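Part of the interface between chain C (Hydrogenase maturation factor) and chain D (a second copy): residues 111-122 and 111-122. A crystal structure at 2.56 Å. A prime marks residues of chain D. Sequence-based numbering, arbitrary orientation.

Chain C 111-122: VVEKGSVDRIFI
Chain D 111-122: VVEKGSVDRIFI

Two copies of the same 111-122 segment pair antiparallel about Val117, whose CA lies 4.5 Å from Val117′ CA in a single beta bridge; Ser116 lies beside Asp118′ and Asp118 beside Ser116′. In each chain a strand ends at 112, a type II turn runs from Glu113 to Ser116, closed by Ser116 N to Glu113 O (3.1 Å; 3.0 Å from Ser116′ N to Glu113′ O), and a second strand starts at 120. Gly115 (phi/psi 96/1) and Gly115′ (83/1) take the positive phi of the turn; at Gly115 a CB would jam against the preceding carbonyl. Val117 (-160/137) and Val117′ (-137/149) are extended, followed by Asp118 (-69/90), Asp118′ (-89/90), Arg119 (74/-72) and Arg119′ (74/-75).

The bridge is held by Asp118 N to Ser116′ O (3.0 Å, 152°) and a weak bond from Asp118′ N to Ser116 O (3.1 Å, 132°). The same carbonyls receive CA-H contacts, Val117 CA to Ser116′ O at 3.1 Å and Val117′ CA to Ser116 O at 3.5 Å.

Phe121 and Ser116, with their primed counterparts, are the residues most covered by the other stretch. The CA-to-CB bonds of Phe121 and Phe121′ point toward the partner, and chi1 m (chi2 -40° and -27°) brings each ring to it. Phe121 CE2 meets Val117′ CG2 at 3.4 Å, at the ring edge, and Phe121 CZ lies 4.2 Å from Val112′ CG1. Reciprocally, Phe121′ CE2 is 4.2 Å from Val117 CB, also at the edge, and Phe121′ CZ 4.0 Å from Val112 CG1. Val112 and Val112′ are both m, but Val117 is p and Val117′ t, so the symmetry is imperfect.

Ser116 and Ser116′ (m) and Asp118 and Asp118′ (t) flank the bridge in van der Waals contact, Asp118 CB 3.9 Å from Ser116′ OG and Ser116 CB 4.2 Å from Asp118′ CB, while backbone does the bonding across it. The t carboxylates pair with their own chain's arginine: Asp118′ OD1 accepts Arg119′ NE (3.3 Å, 160°) within a salt bridge, with Arg119′ chi3 m. Arg119, with chi3 t, leaves NH1 3.6 Å from Asp118 OD2, a pairing of charges alone.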

# COMPACT_ATOMS: atom_id res chain seq x y z
N VAL C 111 -3.60 -5.63 8.64
CA VAL C 111 -4.67 -4.66 8.62
C VAL C 111 -4.14 -3.35 9.21
O VAL C 111 -3.62 -3.34 10.32
CB VAL C 111 -5.90 -5.16 9.42
CG1 VAL C 111 -7.03 -4.16 9.37
CG2 VAL C 111 -6.36 -6.52 8.89
N VAL C 112 -4.27 -2.26 8.47
CA VAL C 112 -3.81 -0.94 8.92
C VAL C 112 -4.98 0.01 9.14
O VAL C 112 -6.05 -0.20 8.57
CB VAL C 112 -2.80 -0.33 7.92
CG1 VAL C 112 -1.48 -1.09 7.97
CG2 VAL C 112 -3.36 -0.37 6.50
N GLU C 113 -4.77 1.06 9.95
CA GLU C 113 -5.80 2.08 10.26
C GLU C 113 -6.45 2.61 9.00
O GLU C 113 -5.83 2.66 7.94
CB GLU C 113 -5.21 3.28 10.99
CG GLU C 113 -4.19 2.99 12.07
CD GLU C 113 -4.83 2.59 13.38
OE1 GLU C 113 -5.64 3.37 13.93
OE2 GLU C 113 -4.50 1.48 13.86
N LYS C 114 -7.71 3.03 9.13
CA LYS C 114 -8.43 3.66 8.03
C LYS C 114 -7.65 4.88 7.57
O LYS C 114 -7.33 5.76 8.38
CB LYS C 114 -9.84 4.05 8.49
CG LYS C 114 -10.88 4.19 7.37
CD LYS C 114 -12.13 4.92 7.89
CE LYS C 114 -13.37 4.60 7.06
NZ LYS C 114 -13.94 3.25 7.37
N GLY C 115 -7.32 4.93 6.28
CA GLY C 115 -6.58 6.05 5.70
C GLY C 115 -5.07 5.87 5.58
O GLY C 115 -4.37 6.77 5.12
N SER C 116 -4.57 4.71 6.00
CA SER C 116 -3.14 4.42 5.95
C SER C 116 -2.79 3.66 4.68
O SER C 116 -1.61 3.49 4.36
CB SER C 116 -2.70 3.64 7.19
OG SER C 116 -2.73 4.48 8.34
N VAL C 117 -3.82 3.25 3.95
CA VAL C 117 -3.65 2.68 2.63
C VAL C 117 -4.96 2.77 1.86
O VAL C 117 -6.01 2.52 2.43
CB VAL C 117 -3.13 1.23 2.72
CG1 VAL C 117 -4.22 0.26 3.13
CG2 VAL C 117 -2.50 0.83 1.44
N ASP C 118 -4.90 3.16 0.59
CA ASP C 118 -6.09 3.22 -0.25
C ASP C 118 -6.59 1.79 -0.53
O ASP C 118 -6.18 1.14 -1.49
CB ASP C 118 -5.82 3.98 -1.56
CG ASP C 118 -7.10 4.37 -2.32
OD1 ASP C 118 -8.21 4.27 -1.75
OD2 ASP C 118 -7.00 4.78 -3.50
N ARG C 119 -7.47 1.32 0.36
CA ARG C 119 -8.21 0.07 0.19
C ARG C 119 -7.39 -1.20 0.39
O ARG C 119 -7.56 -1.88 1.40
CB ARG C 119 -8.96 0.03 -1.14
CG ARG C 119 -10.00 1.13 -1.36
CD ARG C 119 -10.40 1.05 -2.82
NE ARG C 119 -11.27 2.13 -3.26
CZ ARG C 119 -10.97 3.01 -4.21
NH1 ARG C 119 -9.80 2.98 -4.83
NH2 ARG C 119 -11.86 3.95 -4.54
N ILE C 120 -6.51 -1.53 -0.57
CA ILE C 120 -5.74 -2.78 -0.52
C ILE C 120 -4.55 -2.82 -1.49
O ILE C 120 -4.69 -2.51 -2.67
CB ILE C 120 -6.66 -4.03 -0.77
CG1 ILE C 120 -5.88 -5.34 -0.66
CG2 ILE C 120 -7.38 -3.92 -2.12
CD1 ILE C 120 -6.76 -6.57 -0.49
N PHE C 121 -3.38 -3.18 -0.97
CA PHE C 121 -2.22 -3.54 -1.80
C PHE C 121 -1.89 -5.01 -1.61
O PHE C 121 -2.15 -5.58 -0.55
CB PHE C 121 -0.98 -2.70 -1.48
CG PHE C 121 -1.16 -1.22 -1.69
CD1 PHE C 121 -1.87 -0.74 -2.78
CD2 PHE C 121 -0.60 -0.32 -0.81
CE1 PHE C 121 -2.04 0.61 -2.98
CE2 PHE C 121 -0.76 1.04 -1.00
CZ PHE C 121 -1.48 1.51 -2.08
N ILE C 122 -1.32 -5.61 -2.65
CA ILE C 122 -0.89 -7.00 -2.59
C ILE C 122 0.53 -7.15 -3.12
O ILE C 122 0.88 -6.62 -4.18
CB ILE C 122 -1.86 -7.92 -3.37
CG1 ILE C 122 -3.29 -7.78 -2.82
CG2 ILE C 122 -1.42 -9.38 -3.28
CD1 ILE C 122 -4.38 -8.19 -3.80
N VAL D 111 5.91 3.80 -6.24
CA VAL D 111 5.55 5.11 -5.73
C VAL D 111 4.05 5.28 -5.92
O VAL D 111 3.53 5.05 -7.02
CB VAL D 111 6.31 6.22 -6.48
CG1 VAL D 111 5.83 7.61 -6.06
CG2 VAL D 111 7.81 6.08 -6.27
N VAL D 112 3.34 5.67 -4.86
CA VAL D 112 1.90 5.93 -4.94
C VAL D 112 1.56 7.37 -4.57
O VAL D 112 2.34 8.04 -3.89
CB VAL D 112 1.09 4.96 -4.05
CG1 VAL D 112 1.29 3.51 -4.49
CG2 VAL D 112 1.45 5.15 -2.58
N GLU D 113 0.40 7.84 -5.03
CA GLU D 113 -0.07 9.20 -4.79
C GLU D 113 -0.12 9.54 -3.29
O GLU D 113 -0.33 8.66 -2.46
CB GLU D 113 -1.46 9.40 -5.40
CG GLU D 113 -1.57 9.01 -6.89
CD GLU D 113 -2.89 9.46 -7.53
OE1 GLU D 113 -3.96 9.32 -6.89
OE2 GLU D 113 -2.85 9.95 -8.68
N LYS D 114 0.07 10.82 -2.96
CA LYS D 114 -0.01 11.28 -1.57
C LYS D 114 -1.32 10.85 -0.90
O LYS D 114 -2.40 10.96 -1.49
CB LYS D 114 0.15 12.81 -1.51
CG LYS D 114 0.48 13.38 -0.11
CD LYS D 114 0.90 14.86 -0.17
CE LYS D 114 2.24 15.02 -0.89
NZ LYS D 114 2.60 16.45 -1.15
N GLY D 115 -1.21 10.33 0.32
CA GLY D 115 -2.37 9.86 1.07
C GLY D 115 -2.86 8.47 0.74
O GLY D 115 -3.84 8.01 1.32
N SER D 116 -2.16 7.79 -0.19
CA SER D 116 -2.47 6.40 -0.58
C SER D 116 -1.70 5.36 0.24
O SER D 116 -2.14 4.22 0.35
CB SER D 116 -2.22 6.19 -2.08
OG SER D 116 -3.28 6.71 -2.86
N VAL D 117 -0.55 5.75 0.77
CA VAL D 117 0.20 4.93 1.73
C VAL D 117 0.64 5.91 2.78
O VAL D 117 0.88 7.08 2.49
CB VAL D 117 1.49 4.32 1.11
CG1 VAL D 117 2.12 3.32 2.08
CG2 VAL D 117 1.22 3.63 -0.18
N ASP D 118 0.77 5.44 4.02
CA ASP D 118 1.33 6.28 5.06
C ASP D 118 2.84 6.13 5.09
O ASP D 118 3.38 5.29 5.80
CB ASP D 118 0.70 5.97 6.41
CG ASP D 118 1.13 6.95 7.48
OD1 ASP D 118 1.61 8.06 7.13
OD2 ASP D 118 0.99 6.60 8.68
N ARG D 119 3.52 6.98 4.32
CA ARG D 119 4.99 7.04 4.21
C ARG D 119 5.65 5.90 3.42
O ARG D 119 6.08 6.12 2.28
CB ARG D 119 5.65 7.26 5.58
CG ARG D 119 5.67 8.72 6.01
CD ARG D 119 5.87 8.86 7.49
NE ARG D 119 4.62 8.69 8.22
CZ ARG D 119 4.51 8.64 9.55
NH1 ARG D 119 5.60 8.72 10.31
NH2 ARG D 119 3.32 8.50 10.11
N ILE D 120 5.74 4.71 4.02
CA ILE D 120 6.44 3.59 3.39
C ILE D 120 6.06 2.25 4.01
O ILE D 120 6.08 2.09 5.23
CB ILE D 120 7.99 3.78 3.41
CG1 ILE D 120 8.70 2.63 2.69
CG2 ILE D 120 8.51 3.94 4.85
CD1 ILE D 120 10.17 2.90 2.42
N PHE D 121 5.69 1.28 3.17
CA PHE D 121 5.52 -0.10 3.61
C PHE D 121 6.60 -0.93 2.97
O PHE D 121 6.98 -0.68 1.83
CB PHE D 121 4.14 -0.64 3.24
CG PHE D 121 3.01 -0.05 4.05
CD1 PHE D 121 3.23 0.43 5.34
CD2 PHE D 121 1.72 0.03 3.52
CE1 PHE D 121 2.19 1.00 6.09
CE2 PHE D 121 0.67 0.59 4.27
CZ PHE D 121 0.91 1.06 5.56
N ILE D 122 7.11 -1.91 3.70
CA ILE D 122 8.10 -2.82 3.14
C ILE D 122 7.64 -4.27 3.26
O ILE D 122 7.16 -4.69 4.32
CB ILE D 122 9.48 -2.67 3.81
CG1 ILE D 122 9.91 -1.20 3.83
CG2 ILE D 122 10.52 -3.54 3.08
CD1 ILE D 122 11.27 -0.98 4.46